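Local atomic coordinates of thymine dioxygenase (Neurospora crassa, PDB entry 5C3Q), a protein that oxidises the methyl group of thymine as a fungal thymine-7-hydroxylase, a metal- and 2-oxoglutarate-dependent dioxygenase of the double-stranded beta-helix fold. Residues Ala7-Ile15 and Val235-Thr246; Ser114-Ser122 and Val203-Gly214. All coordinates share one frame; numbering follows the deposited sequence.

From the N terminus, the chain forms the hairpin 7-15 almost at once, and contact 1 is closed only after more than two hundred further residues, when the hairpin 235-246 packs against it. Contact 2 lies wholly within that span: segment 114-122 meets segment 203-214 after a much shorter excursion, so the two closures nest and do not cross. Each joins the same two sheets, from different places. Contact 1 sets strand 8-10, one of the two edge strands of the large mixed sheet, with its neighbour 13-19, over strands 233-236 and 242-244 of the smaller one; contact 2 ties the approach to strand 121-125 to the approach to strand 213-216. Their centres are about 22 Å apart.

Contact 1. Residues Ala7-Ile15 and Val235-Thr246; sequences AVNEDGLVI and VKSPNGQFIDAT
Leu-13 and Ile-243 meet at the apolar centre, their side chains running past each other in opposite directions, with Leu-13 CD2 3.8 Å from Ile-243 CB. With CG anti to the backbone N (chi1 178°), Leu-13 lies over both strands of the second hairpin: CD2 also touches Val-235 CB at 3.9 Å, and the two side chains cross at about a right angle. Val-8 CG1 closes on Ile-243 CG2, while its other branch, CG2, rests over the backbone of Asp-244 and Ala-245. Ile-15 CD1 adds a looser touch on Val-235 CG2.

Towards the turns, Ile-243 CD1 lies against Asp-11 CB at 3.6 Å, and the ring of Pro-238 sits on the Gly-12 carbonyl. The carboxylate of Asp-11 then takes over: Ser-237 OG donates to its OD2 at 2.7 Å, arriving on the anti side and 26° out of the carboxylate plane. That hydroxyl oxygen is itself held by Gln-241 N at 3.1 Å, which ties the serine into its own turn. Asn-239 ND2 gives OD1 of Asp-11 a weak, long bond, the amide and carboxylate planes standing nearly perpendicular.

At the other edge Glu-10 stretches out over Ile-243 CG2, and two waters link its carboxylate to Asp-244: one bridges OE1 to Asp-244 N (2.8 Å from the water), the second bonds Asp-244 O and, weakly, OE2. The arrangement is a face-to-face packing of two beta hairpins, the N-terminal one with a type I' turn and a classic bulge, packing an N-terminal extension of the large sheet onto a hairpin of the smaller sheet of the double-stranded beta-helix (jelly-roll) core.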
ATOM      1  N   ALA A   7      -8.641   8.672 -13.503  1.00 26.29           N
ATOM      2  CA  ALA A   7      -7.753   9.387 -12.588  1.00 26.21           C
ATOM      3  C   ALA A   7      -6.414   9.667 -13.265  1.00 26.69           C
ATOM      4  O   ALA A   7      -5.849  10.745 -13.113  1.00 26.60           O
ATOM      5  CB  ALA A   7      -7.541   8.582 -11.316  1.00 25.84           C
ATOM      6  N   VAL A   8      -5.922   8.681 -14.012  1.00 26.74           N
ATOM      7  CA  VAL A   8      -4.669   8.793 -14.753  1.00 27.21           C
ATOM      8  C   VAL A   8      -4.863   8.220 -16.150  1.00 27.67           C
ATOM      9  O   VAL A   8      -5.454   7.157 -16.311  1.00 26.46           O
ATOM     10  CB  VAL A   8      -3.537   8.018 -14.046  1.00 26.78           C
ATOM     11  CG1 VAL A   8      -2.242   8.081 -14.844  1.00 27.41           C
ATOM     12  CG2 VAL A   8      -3.319   8.561 -12.643  1.00 26.65           C
ATOM     13  N   ASN A   9      -4.358   8.935 -17.152  1.00 29.57           N
ATOM     14  CA  ASN A   9      -4.427   8.490 -18.540  1.00 31.28           C
ATOM     15  C   ASN A   9      -3.241   9.027 -19.339  1.00 32.39           C
ATOM     16  O   ASN A   9      -3.349  10.049 -20.025  1.00 32.72           O
ATOM     17  CB  ASN A   9      -5.749   8.924 -19.177  1.00 32.51           C
ATOM     18  CG  ASN A   9      -6.000   8.259 -20.520  1.00 33.68           C
ATOM     19  OD1 ASN A   9      -5.086   7.719 -21.142  1.00 33.23           O
ATOM     20  ND2 ASN A   9      -7.248   8.299 -20.976  1.00 35.01           N
ATOM     21  N   GLU A  10      -2.111   8.329 -19.235  1.00 32.55           N
ATOM     22  CA  GLU A  10      -0.873   8.736 -19.891  1.00 33.35           C
ATOM     23  C   GLU A  10      -0.023   7.518 -20.248  1.00 31.78           C
ATOM     24  O   GLU A  10       0.088   6.576 -19.462  1.00 29.49           O
ATOM     25  CB  GLU A  10      -0.064   9.661 -18.982  1.00 35.80           C
ATOM     26  CG  GLU A  10      -0.710  11.010 -18.709  1.00 39.29           C
ATOM     27  CD  GLU A  10       0.129  11.917 -17.818  1.00 42.17           C
ATOM     28  OE1 GLU A  10       1.327  11.619 -17.587  1.00 43.78           O
ATOM     29  OE2 GLU A  10      -0.417  12.943 -17.351  1.00 44.88           O
ATOM     30  N   ASP A  11       0.559   7.548 -21.444  1.00 30.97           N
ATOM     31  CA  ASP A  11       1.511   6.532 -21.894  1.00 30.31           C
ATOM     32  C   ASP A  11       0.951   5.110 -21.881  1.00 29.00           C
ATOM     33  O   ASP A  11       1.684   4.147 -21.650  1.00 28.60           O
ATOM     34  CB  ASP A  11       2.790   6.608 -21.049  1.00 29.76           C
ATOM     35  CG  ASP A  11       3.988   6.015 -21.753  1.00 30.20           C
ATOM     36  OD1 ASP A  11       4.177   6.328 -22.945  1.00 30.51           O
ATOM     37  OD2 ASP A  11       4.744   5.241 -21.119  1.00 30.44           O
ATOM     38  N   GLY A  12      -0.347   4.983 -22.141  1.00 28.36           N
ATOM     39  CA  GLY A  12      -1.015   3.683 -22.139  1.00 27.64           C
ATOM     40  C   GLY A  12      -1.454   3.208 -20.762  1.00 26.32           C
ATOM     41  O   GLY A  12      -2.065   2.150 -20.648  1.00 26.17           O
ATOM     42  N   LEU A  13      -1.134   3.978 -19.719  1.00 25.54           N
ATOM     43  CA  LEU A  13      -1.570   3.669 -18.353  1.00 24.42           C
ATOM     44  C   LEU A  13      -2.882   4.390 -18.102  1.00 23.78           C
ATOM     45  O   LEU A  13      -2.921   5.619 -18.089  1.00 23.68           O
ATOM     46  CB  LEU A  13      -0.530   4.120 -17.320  1.00 24.13           C
ATOM     47  CG  LEU A  13      -0.871   3.893 -15.839  1.00 23.62           C
ATOM     48  CD1 LEU A  13      -0.866   2.414 -15.483  1.00 23.39           C
ATOM     49  CD2 LEU A  13       0.104   4.645 -14.948  1.00 23.83           C
ATOM     50  N   VAL A  14      -3.949   3.620 -17.904  1.00 22.95           N
ATOM     51  CA  VAL A  14      -5.262   4.183 -17.595  1.00 22.61           C
ATOM     52  C   VAL A  14      -5.710   3.672 -16.226  1.00 21.59           C
ATOM     53  O   VAL A  14      -5.993   2.487 -16.060  1.00 21.22           O
ATOM     54  CB  VAL A  14      -6.294   3.830 -18.688  1.00 23.47           C
ATOM     55  CG1 VAL A  14      -7.671   4.391 -18.348  1.00 23.81           C
ATOM     56  CG2 VAL A  14      -5.833   4.377 -20.030  1.00 24.24           C
ATOM     57  N   ILE A  15      -5.740   4.566 -15.239  1.00 20.71           N
ATOM     58  CA  ILE A  15      -6.205   4.214 -13.901  1.00 20.04           C
ATOM     59  C   ILE A  15      -7.582   4.843 -13.723  1.00 19.97           C
ATOM     60  O   ILE A  15      -7.693   6.070 -13.677  1.00 20.01           O
ATOM     61  CB  ILE A  15      -5.242   4.720 -12.809  1.00 19.73           C
ATOM     62  CG1 ILE A  15      -3.846   4.118 -13.023  1.00 19.79           C
ATOM     63  CG2 ILE A  15      -5.781   4.377 -11.428  1.00 19.29           C
ATOM     64  CD1 ILE A  15      -2.765   4.672 -12.114  1.00 19.73           C
ATOM     65  N   VAL A 235       3.398   5.421 -11.050  1.00 20.91           N
ATOM     66  CA  VAL A 235       3.034   4.054 -11.382  1.00 20.93           C
ATOM     67  C   VAL A 235       3.623   3.756 -12.757  1.00 21.88           C
ATOM     68  O   VAL A 235       3.543   4.590 -13.660  1.00 22.16           O
ATOM     69  CB  VAL A 235       1.501   3.892 -11.409  1.00 20.76           C
ATOM     70  CG1 VAL A 235       1.097   2.489 -11.848  1.00 20.66           C
ATOM     71  CG2 VAL A 235       0.909   4.218 -10.047  1.00 20.44           C
ATOM     72  N   LYS A 236       4.212   2.573 -12.914  1.00 22.20           N
ATOM     73  CA  LYS A 236       4.858   2.210 -14.167  1.00 23.29           C
ATOM     74  C   LYS A 236       3.820   1.849 -15.233  1.00 23.59           C
ATOM     75  O   LYS A 236       2.919   1.041 -14.996  1.00 23.54           O
ATOM     76  CB  LYS A 236       5.857   1.065 -13.954  1.00 24.05           C
ATOM     77  CG  LYS A 236       6.965   1.033 -14.992  1.00 25.19           C
ATOM     78  CD  LYS A 236       8.234   0.370 -14.474  1.00 25.62           C
ATOM     79  CE  LYS A 236       9.361   0.523 -15.475  1.00 26.62           C
ATOM     80  NZ  LYS A 236      10.449  -0.475 -15.286  1.00 27.25           N
ATOM     81  N   SER A 237       3.943   2.471 -16.400  1.00 24.24           N
ATOM     82  CA  SER A 237       3.039   2.225 -17.516  1.00 25.07           C
ATOM     83  C   SER A 237       3.392   0.914 -18.223  1.00 26.00           C
ATOM     84  O   SER A 237       4.496   0.390 -18.043  1.00 25.40           O
ATOM     85  CB  SER A 237       3.131   3.372 -18.521  1.00 25.50           C
ATOM     86  OG  SER A 237       4.334   3.295 -19.265  1.00 25.57           O
ATOM     87  N   PRO A 238       2.466   0.391 -19.052  1.00 27.55           N
ATOM     88  CA  PRO A 238       2.778  -0.791 -19.862  1.00 28.41           C
ATOM     89  C   PRO A 238       3.912  -0.593 -20.875  1.00 29.64           C
ATOM     90  O   PRO A 238       4.457  -1.579 -21.375  1.00 30.60           O
ATOM     91  CB  PRO A 238       1.453  -1.098 -20.582  1.00 28.98           C
ATOM     92  CG  PRO A 238       0.617   0.123 -20.440  1.00 28.75           C
ATOM     93  CD  PRO A 238       1.038   0.748 -19.147  1.00 28.01           C
ATOM     94  N   ASN A 239       4.250   0.659 -21.183  1.00 29.80           N
ATOM     95  CA  ASN A 239       5.391   0.963 -22.045  1.00 30.62           C
ATOM     96  C   ASN A 239       6.684   1.170 -21.264  1.00 29.80           C
ATOM     97  O   ASN A 239       7.714   1.465 -21.855  1.00 30.03           O
ATOM     98  CB  ASN A 239       5.102   2.199 -22.898  1.00 32.10           C
ATOM     99  CG  ASN A 239       3.811   2.076 -23.675  1.00 33.33           C
ATOM    100  OD1 ASN A 239       3.428   0.982 -24.091  1.00 34.64           O
ATOM    101  ND2 ASN A 239       3.127   3.197 -23.870  1.00 34.28           N
ATOM    102  N   GLY A 240       6.622   1.029 -19.940  1.00 28.60           N
ATOM    103  CA  GLY A 240       7.816   1.014 -19.097  1.00 28.63           C
ATOM    104  C   GLY A 240       8.256   2.365 -18.555  1.00 28.79           C
ATOM    105  O   GLY A 240       9.403   2.516 -18.144  1.00 28.60           O
ATOM    106  N   GLN A 241       7.348   3.339 -18.544  1.00 28.45           N
ATOM    107  CA  GLN A 241       7.650   4.683 -18.054  1.00 28.90           C
ATOM    108  C   GLN A 241       6.857   4.961 -16.794  1.00 27.25           C
ATOM    109  O   GLN A 241       5.679   4.602 -16.706  1.00 25.73           O
ATOM    110  CB  GLN A 241       7.271   5.736 -19.091  1.00 30.76           C
ATOM    111  CG  GLN A 241       7.856   5.515 -20.470  1.00 32.97           C
ATOM    112  CD  GLN A 241       9.288   5.977 -20.567  1.00 34.47           C
ATOM    113  OE1 GLN A 241      10.157   5.481 -19.847  1.00 35.30           O
ATOM    114  NE2 GLN A 241       9.549   6.929 -21.462  1.00 35.83           N
ATOM    115  N   PHE A 242       7.493   5.624 -15.833  1.00 26.13           N
ATOM    116  CA  PHE A 242       6.812   6.015 -14.602  1.00 25.43           C
ATOM    117  C   PHE A 242       5.923   7.231 -14.852  1.00 25.24           C
ATOM    118  O   PHE A 242       6.380   8.256 -15.358  1.00 25.34           O
ATOM    119  CB  PHE A 242       7.818   6.298 -13.485  1.00 25.47           C
ATOM    120  CG  PHE A 242       8.349   5.054 -12.829  1.00 24.83           C
ATOM    121  CD1 PHE A 242       7.564   4.346 -11.932  1.00 24.12           C
ATOM    122  CD2 PHE A 242       9.622   4.582 -13.121  1.00 25.11           C
ATOM    123  CE1 PHE A 242       8.039   3.193 -11.328  1.00 24.25           C
ATOM    124  CE2 PHE A 242      10.105   3.432 -12.517  1.00 25.05           C
ATOM    125  CZ  PHE A 242       9.312   2.735 -11.621  1.00 24.26           C
ATOM    126  N   ILE A 243       4.648   7.091 -14.499  1.00 24.37           N
ATOM    127  CA  ILE A 243       3.644   8.121 -14.712  1.00 24.64           C
ATOM    128  C   ILE A 243       3.162   8.632 -13.363  1.00 24.41           C
ATOM    129  O   ILE A 243       2.933   7.842 -12.445  1.00 22.99           O
ATOM    130  CB  ILE A 243       2.438   7.550 -15.487  1.00 24.54           C
ATOM    131  CG1 ILE A 243       2.893   6.906 -16.804  1.00 24.80           C
ATOM    132  CG2 ILE A 243       1.387   8.624 -15.724  1.00 25.14           C
ATOM    133  CD1 ILE A 243       3.627   7.828 -17.759  1.00 25.64           C
ATOM    134  N   ASP A 244       2.993   9.950 -13.260  1.00 25.20           N
ATOM    135  CA  ASP A 244       2.504  10.576 -12.033  1.00 25.85           C
ATOM    136  C   ASP A 244       1.085  10.133 -11.680  1.00 25.48           C
ATOM    137  O   ASP A 244       0.179  10.237 -12.498  1.00 25.82           O
ATOM    138  CB  ASP A 244       2.538  12.102 -12.158  1.00 27.06           C
ATOM    139  CG  ASP A 244       3.950  12.657 -12.155  1.00 28.05           C
ATOM    140  OD1 ASP A 244       4.752  12.239 -11.297  1.00 28.29           O
ATOM    141  OD2 ASP A 244       4.257  13.514 -13.005  1.00 29.73           O
ATOM    142  N   ALA A 245       0.911   9.631 -10.462  1.00 25.19           N
ATOM    143  CA  ALA A 245      -0.410   9.325  -9.933  1.00 24.97           C
ATOM    144  C   ALA A 245      -0.892  10.556  -9.181  1.00 25.37           C
ATOM    145  O   ALA A 245      -0.713  10.669  -7.969  1.00 24.85           O
ATOM    146  CB  ALA A 245      -0.362   8.112  -9.018  1.00 24.57           C
ATOM    147  N   THR A 246      -1.492  11.480  -9.925  1.00 26.25           N
ATOM    148  CA  THR A 246      -1.948  12.761  -9.394  1.00 27.32           C
ATOM    149  C   THR A 246      -2.878  12.568  -8.192  1.00 27.03           C
ATOM    150  O   THR A 246      -3.801  11.757  -8.255  1.00 26.28           O
ATOM    151  CB  THR A 246      -2.695  13.547 -10.487  1.00 28.35           C
ATOM    152  OG1 THR A 246      -1.910  13.540 -11.685  1.00 29.76           O
ATOM    153  CG2 THR A 246      -2.961  14.992 -10.056  1.00 29.21           C
TER
HETATM  154  O   HOH W   1       3.489  11.646 -15.435  1.00 42.44           O
HETATM  155  O   HOH W   2      -0.688  11.788 -14.655  1.00 44.00           O

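Contact 2. Residues Ser114-Ser122 and Val203-Gly214; sequences SAAPDIKES and VFKINPGQVRAG
Gln-210 carries the middle of this contact, lying across Ile-119 at about a right angle. Its CB is followed by CG, set anti to the backbone N (chi1 176°) and 3.9 Å from Ile-119 CD1; the chain then bends at chi2, and CD comes to 3.5 Å from the same methyl. At the tip the amide divides its work. NE2 donates to Pro-117 O at 2.9 Å, the acceptor lying in the amide plane although the nitrogen stands above the plane of the proline carbonyl, and also to Val-211 O, an internal bond. OE1 sits over Ala-116 CB, accepts from Asn-207 ND2 at 3.1 Å and accepts a hydrogen bond from a water that also donates to Pro-117 O. Its partners on both sides fix the rotation of the amide.

Ile-119 continues past the glutamine so that CD1 also reaches Val-203 CG1 of the short helix 203-206, at 4.0 Å. Its backbone N makes a weak bond to Val-211 O.

Further along, Asp-118 lies beside Val-211 and points the same way. Gly-214 N donates to its OD2 at 2.9 Å from above the carboxylate plane, and a water that accepts from Val-211 N lies 2.9 Å from both Asp-118 OD1 and Ala-116 O. Lys-120 runs its aliphatic chain alongside Arg-212 O. A last water bridges Ile-119 O to Arg-212 NE, and NH2 of that arginine is held by Pro-286 O and Pro-197 O.

The contact packs the loop before strand 121-125 against the short helix and bulged loop that lead into strand 213-216, which delivers the metal ligand His-216 of the 2-oxoglutarate dioxygenase site.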
ATOM      1  N   SER A 114      28.340   5.821  -2.224  1.00 46.19           N
ATOM      2  CA  SER A 114      27.513   6.695  -3.057  1.00 46.40           C
ATOM      3  C   SER A 114      26.012   6.433  -2.900  1.00 45.43           C
ATOM      4  O   SER A 114      25.197   7.165  -3.464  1.00 45.51           O
ATOM      5  CB  SER A 114      27.915   6.543  -4.527  1.00 47.12           C
ATOM      6  OG  SER A 114      27.817   5.191  -4.941  1.00 47.33           O
ATOM      7  N   ALA A 115      25.644   5.406  -2.134  1.00 44.78           N
ATOM      8  CA  ALA A 115      24.234   5.033  -1.971  1.00 44.06           C
ATOM      9  C   ALA A 115      23.454   6.100  -1.205  1.00 43.57           C
ATOM     10  O   ALA A 115      23.957   6.679  -0.238  1.00 45.01           O
ATOM     11  CB  ALA A 115      24.110   3.687  -1.268  1.00 43.86           C
ATOM     12  N   ALA A 116      22.224   6.351  -1.651  1.00 41.66           N
ATOM     13  CA  ALA A 116      21.361   7.362  -1.056  1.00 40.74           C
ATOM     14  C   ALA A 116      20.089   6.698  -0.529  1.00 39.21           C
ATOM     15  O   ALA A 116      19.238   6.293  -1.316  1.00 38.25           O
ATOM     16  CB  ALA A 116      21.017   8.419  -2.091  1.00 41.32           C
ATOM     17  N   PRO A 117      19.955   6.572   0.803  1.00 38.53           N
ATOM     18  CA  PRO A 117      18.756   5.912   1.340  1.00 37.24           C
ATOM     19  C   PRO A 117      17.481   6.744   1.172  1.00 35.65           C
ATOM     20  O   PRO A 117      17.543   7.974   1.140  1.00 34.87           O
ATOM     21  CB  PRO A 117      19.089   5.718   2.825  1.00 38.11           C
ATOM     22  CG  PRO A 117      20.137   6.728   3.131  1.00 39.34           C
ATOM     23  CD  PRO A 117      20.905   6.958   1.863  1.00 39.58           C
ATOM     24  N   ASP A 118      16.341   6.064   1.057  1.00 34.02           N
ATOM     25  CA  ASP A 118      15.039   6.725   0.910  1.00 33.16           C
ATOM     26  C   ASP A 118      14.817   7.734   2.036  1.00 32.83           C
ATOM     27  O   ASP A 118      15.076   7.434   3.198  1.00 33.10           O
ATOM     28  CB  ASP A 118      13.911   5.688   0.921  1.00 32.52           C
ATOM     29  CG  ASP A 118      13.902   4.806  -0.322  1.00 32.39           C
ATOM     30  OD1 ASP A 118      14.702   5.043  -1.251  1.00 32.74           O
ATOM     31  OD2 ASP A 118      13.082   3.867  -0.368  1.00 31.84           O
ATOM     32  N   ILE A 119      14.356   8.933   1.688  1.00 32.20           N
ATOM     33  CA  ILE A 119      14.130   9.978   2.681  1.00 31.84           C
ATOM     34  C   ILE A 119      12.701   9.844   3.205  1.00 30.65           C
ATOM     35  O   ILE A 119      11.791  10.547   2.768  1.00 29.74           O
ATOM     36  CB  ILE A 119      14.377  11.389   2.110  1.00 32.39           C
ATOM     37  CG1 ILE A 119      15.754  11.470   1.445  1.00 33.37           C
ATOM     38  CG2 ILE A 119      14.287  12.427   3.221  1.00 32.84           C
ATOM     39  CD1 ILE A 119      15.947  12.700   0.581  1.00 33.94           C
ATOM     40  N   LYS A 120      12.518   8.917   4.139  1.00 30.21           N
ATOM     41  CA  LYS A 120      11.200   8.602   4.674  1.00 29.48           C
ATOM     42  C   LYS A 120      11.319   7.983   6.063  1.00 28.70           C
ATOM     43  O   LYS A 120      12.381   7.509   6.450  1.00 28.88           O
ATOM     44  CB  LYS A 120      10.466   7.632   3.736  1.00 29.78           C
ATOM     45  CG  LYS A 120      11.055   6.224   3.685  1.00 30.60           C
ATOM     46  CD  LYS A 120      10.223   5.291   2.816  1.00 31.17           C
ATOM     47  CE  LYS A 120      10.758   3.869   2.861  1.00 32.32           C
ATOM     48  NZ  LYS A 120       9.858   2.919   2.144  1.00 33.01           N
ATOM     49  N   GLU A 121      10.226   8.006   6.813  1.00 27.61           N
ATOM     50  CA  GLU A 121      10.120   7.213   8.031  1.00 27.15           C
ATOM     51  C   GLU A 121       8.732   6.593   8.073  1.00 25.74           C
ATOM     52  O   GLU A 121       7.801   7.093   7.438  1.00 25.26           O
ATOM     53  CB  GLU A 121      10.411   8.048   9.289  1.00 28.36           C
ATOM     54  CG  GLU A 121       9.609   9.331   9.411  1.00 29.11           C
ATOM     55  CD  GLU A 121       9.977  10.162  10.631  1.00 30.20           C
ATOM     56  OE1 GLU A 121      10.571   9.632  11.596  1.00 30.83           O
ATOM     57  OE2 GLU A 121       9.644  11.363  10.637  1.00 30.59           O
ATOM     58  N   SER A 122       8.605   5.489   8.796  1.00 24.76           N
ATOM     59  CA  SER A 122       7.347   4.761   8.844  1.00 23.91           C
ATOM     60  C   SER A 122       7.079   4.164  10.216  1.00 23.98           C
ATOM     61  O   SER A 122       7.995   3.934  11.007  1.00 23.80           O
ATOM     62  CB  SER A 122       7.327   3.660   7.781  1.00 23.39           C
ATOM     63  OG  SER A 122       8.310   2.678   8.040  1.00 23.87           O
ATOM     64  N   VAL A 203      19.064  18.332  -2.785  1.00 39.93           N
ATOM     65  CA  VAL A 203      19.443  17.012  -2.260  1.00 39.94           C
ATOM     66  C   VAL A 203      19.367  15.949  -3.353  1.00 39.61           C
ATOM     67  O   VAL A 203      20.231  15.075  -3.438  1.00 38.75           O
ATOM     68  CB  VAL A 203      18.554  16.584  -1.067  1.00 39.52           C
ATOM     69  CG1 VAL A 203      18.822  15.135  -0.670  1.00 39.12           C
ATOM     70  CG2 VAL A 203      18.784  17.501   0.125  1.00 40.30           C
ATOM     71  N   PHE A 204      18.337  16.044  -4.193  1.00 39.81           N
ATOM     72  CA  PHE A 204      18.135  15.104  -5.298  1.00 40.27           C
ATOM     73  C   PHE A 204      19.161  15.261  -6.432  1.00 42.08           C
ATOM     74  O   PHE A 204      19.324  14.354  -7.247  1.00 42.25           O
ATOM     75  CB  PHE A 204      16.706  15.232  -5.840  1.00 39.81           C
ATOM     76  CG  PHE A 204      15.648  14.818  -4.851  1.00 38.68           C
ATOM     77  CD1 PHE A 204      15.118  15.731  -3.947  1.00 38.36           C
ATOM     78  CD2 PHE A 204      15.190  13.508  -4.814  1.00 37.62           C
ATOM     79  CE1 PHE A 204      14.150  15.346  -3.032  1.00 37.70           C
ATOM     80  CE2 PHE A 204      14.225  13.116  -3.899  1.00 36.89           C
ATOM     81  CZ  PHE A 204      13.704  14.035  -3.007  1.00 36.72           C
ATOM     82  N   LYS A 205      19.841  16.407  -6.485  1.00 44.99           N
ATOM     83  CA  LYS A 205      20.955  16.626  -7.424  1.00 46.77           C
ATOM     84  C   LYS A 205      22.296  16.235  -6.809  1.00 47.09           C
ATOM     85  O   LYS A 205      23.151  15.668  -7.488  1.00 47.71           O
ATOM     86  CB  LYS A 205      21.020  18.087  -7.873  1.00 48.68           C
ATOM     87  CG  LYS A 205      19.926  18.505  -8.844  1.00 49.73           C
ATOM     88  CD  LYS A 205      20.347  19.712  -9.677  1.00 51.92           C
ATOM     89  CE  LYS A 205      20.752  20.902  -8.816  1.00 53.09           C
ATOM     90  NZ  LYS A 205      21.139  22.087  -9.634  1.00 54.79           N
ATOM     91  N   ILE A 206      22.484  16.553  -5.529  1.00 47.55           N
ATOM     92  CA  ILE A 206      23.687  16.144  -4.794  1.00 47.71           C
ATOM     93  C   ILE A 206      23.781  14.615  -4.745  1.00 47.02           C
ATOM     94  O   ILE A 206      24.864  14.049  -4.908  1.00 46.67           O
ATOM     95  CB  ILE A 206      23.699  16.710  -3.354  1.00 48.23           C
ATOM     96  CG1 ILE A 206      23.857  18.237  -3.380  1.00 49.47           C
ATOM     97  CG2 ILE A 206      24.831  16.094  -2.535  1.00 48.60           C
ATOM     98  CD1 ILE A 206      23.550  18.917  -2.060  1.00 49.36           C
ATOM     99  N   ASN A 207      22.640  13.966  -4.506  1.00 45.40           N
ATOM    100  CA  ASN A 207      22.542  12.508  -4.501  1.00 45.10           C
ATOM    101  C   ASN A 207      21.760  12.017  -5.721  1.00 44.77           C
ATOM    102  O   ASN A 207      20.545  11.829  -5.641  1.00 44.89           O
ATOM    103  CB  ASN A 207      21.839  12.027  -3.223  1.00 44.85           C
ATOM    104  CG  ASN A 207      22.549  12.468  -1.954  1.00 45.78           C
ATOM    105  OD1 ASN A 207      23.771  12.583  -1.918  1.00 46.44           O
ATOM    106  ND2 ASN A 207      21.777  12.708  -0.897  1.00 45.80           N
ATOM    107  N   PRO A 208      22.441  11.816  -6.864  1.00 45.01           N
ATOM    108  CA  PRO A 208      21.683  11.319  -8.020  1.00 44.59           C
ATOM    109  C   PRO A 208      21.166   9.896  -7.783  1.00 42.87           C
ATOM    110  O   PRO A 208      21.885   9.061  -7.226  1.00 43.53           O
ATOM    111  CB  PRO A 208      22.693  11.372  -9.174  1.00 45.65           C
ATOM    112  CG  PRO A 208      24.040  11.471  -8.547  1.00 46.13           C
ATOM    113  CD  PRO A 208      23.875  12.004  -7.155  1.00 46.31           C
ATOM    114  N   GLY A 209      19.923   9.643  -8.180  1.00 40.72           N
ATOM    115  CA  GLY A 209      19.248   8.379  -7.880  1.00 39.03           C
ATOM    116  C   GLY A 209      18.429   8.422  -6.596  1.00 37.31           C
ATOM    117  O   GLY A 209      17.709   7.474  -6.283  1.00 37.17           O
ATOM    118  N   GLN A 210      18.540   9.522  -5.857  1.00 36.12           N
ATOM    119  CA  GLN A 210      17.799   9.739  -4.611  1.00 35.28           C
ATOM    120  C   GLN A 210      16.287   9.737  -4.835  1.00 32.25           C
ATOM    121  O   GLN A 210      15.799  10.439  -5.709  1.00 32.09           O
ATOM    122  CB  GLN A 210      18.207  11.096  -4.020  1.00 36.78           C
ATOM    123  CG  GLN A 210      17.460  11.527  -2.773  1.00 37.37           C
ATOM    124  CD  GLN A 210      17.987  10.839  -1.537  1.00 38.19           C
ATOM    125  OE1 GLN A 210      19.013  11.244  -0.980  1.00 37.97           O
ATOM    126  NE2 GLN A 210      17.291   9.796  -1.095  1.00 37.88           N
ATOM    127  N   VAL A 211      15.552   8.965  -4.038  1.00 30.13           N
ATOM    128  CA  VAL A 211      14.080   9.005  -4.076  1.00 28.54           C
ATOM    129  C   VAL A 211      13.475   9.078  -2.674  1.00 27.61           C
ATOM    130  O   VAL A 211      14.187   9.005  -1.671  1.00 27.21           O
ATOM    131  CB  VAL A 211      13.482   7.808  -4.853  1.00 27.93           C
ATOM    132  CG1 VAL A 211      13.928   7.848  -6.305  1.00 28.50           C
ATOM    133  CG2 VAL A 211      13.859   6.477  -4.213  1.00 27.80           C
ATOM    134  N   ARG A 212      12.156   9.258  -2.617  1.00 26.29           N
ATOM    135  CA  ARG A 212      11.430   9.237  -1.352  1.00 25.46           C
ATOM    136  C   ARG A 212      11.032   7.803  -0.988  1.00 24.38           C
ATOM    137  O   ARG A 212      11.119   7.416   0.176  1.00 24.16           O
ATOM    138  CB  ARG A 212      10.214  10.175  -1.403  1.00 25.42           C
ATOM    139  CG  ARG A 212      10.551  11.588  -0.945  1.00 25.88           C
ATOM    140  CD  ARG A 212       9.361  12.536  -0.999  1.00 25.79           C
ATOM    141  NE  ARG A 212       9.539  13.666  -0.085  1.00 26.19           N
ATOM    142  CZ  ARG A 212       8.788  14.765  -0.061  1.00 26.47           C
ATOM    143  NH1 ARG A 212       7.780  14.931  -0.914  1.00 26.43           N
ATOM    144  NH2 ARG A 212       9.052  15.714   0.829  1.00 27.09           N
ATOM    145  N   ALA A 213      10.601   7.028  -1.983  1.00 23.77           N
ATOM    146  CA  ALA A 213      10.361   5.589  -1.818  1.00 22.95           C
ATOM    147  C   ALA A 213      10.803   4.833  -3.067  1.00 22.66           C
ATOM    148  O   ALA A 213      10.328   5.115  -4.164  1.00 22.30           O
ATOM    149  CB  ALA A 213       8.894   5.310  -1.531  1.00 22.69           C
ATOM    150  N   GLY A 214      11.707   3.867  -2.893  1.00 22.70           N
ATOM    151  CA  GLY A 214      12.242   3.093  -4.013  1.00 22.51           C
ATOM    152  C   GLY A 214      11.184   2.286  -4.744  1.00 22.20           C
ATOM    153  O   GLY A 214      10.181   1.881  -4.153  1.00 21.27           O
TER
HETATM  154  O   HOH W   3      16.655   6.830  -2.411  1.00 32.40           O
HETATM  155  O   HOH W   4      19.442   9.919   1.160  1.00 43.83           O
HETATM  156  O   HOH W   5      11.412  13.255   2.075  1.00 25.35           O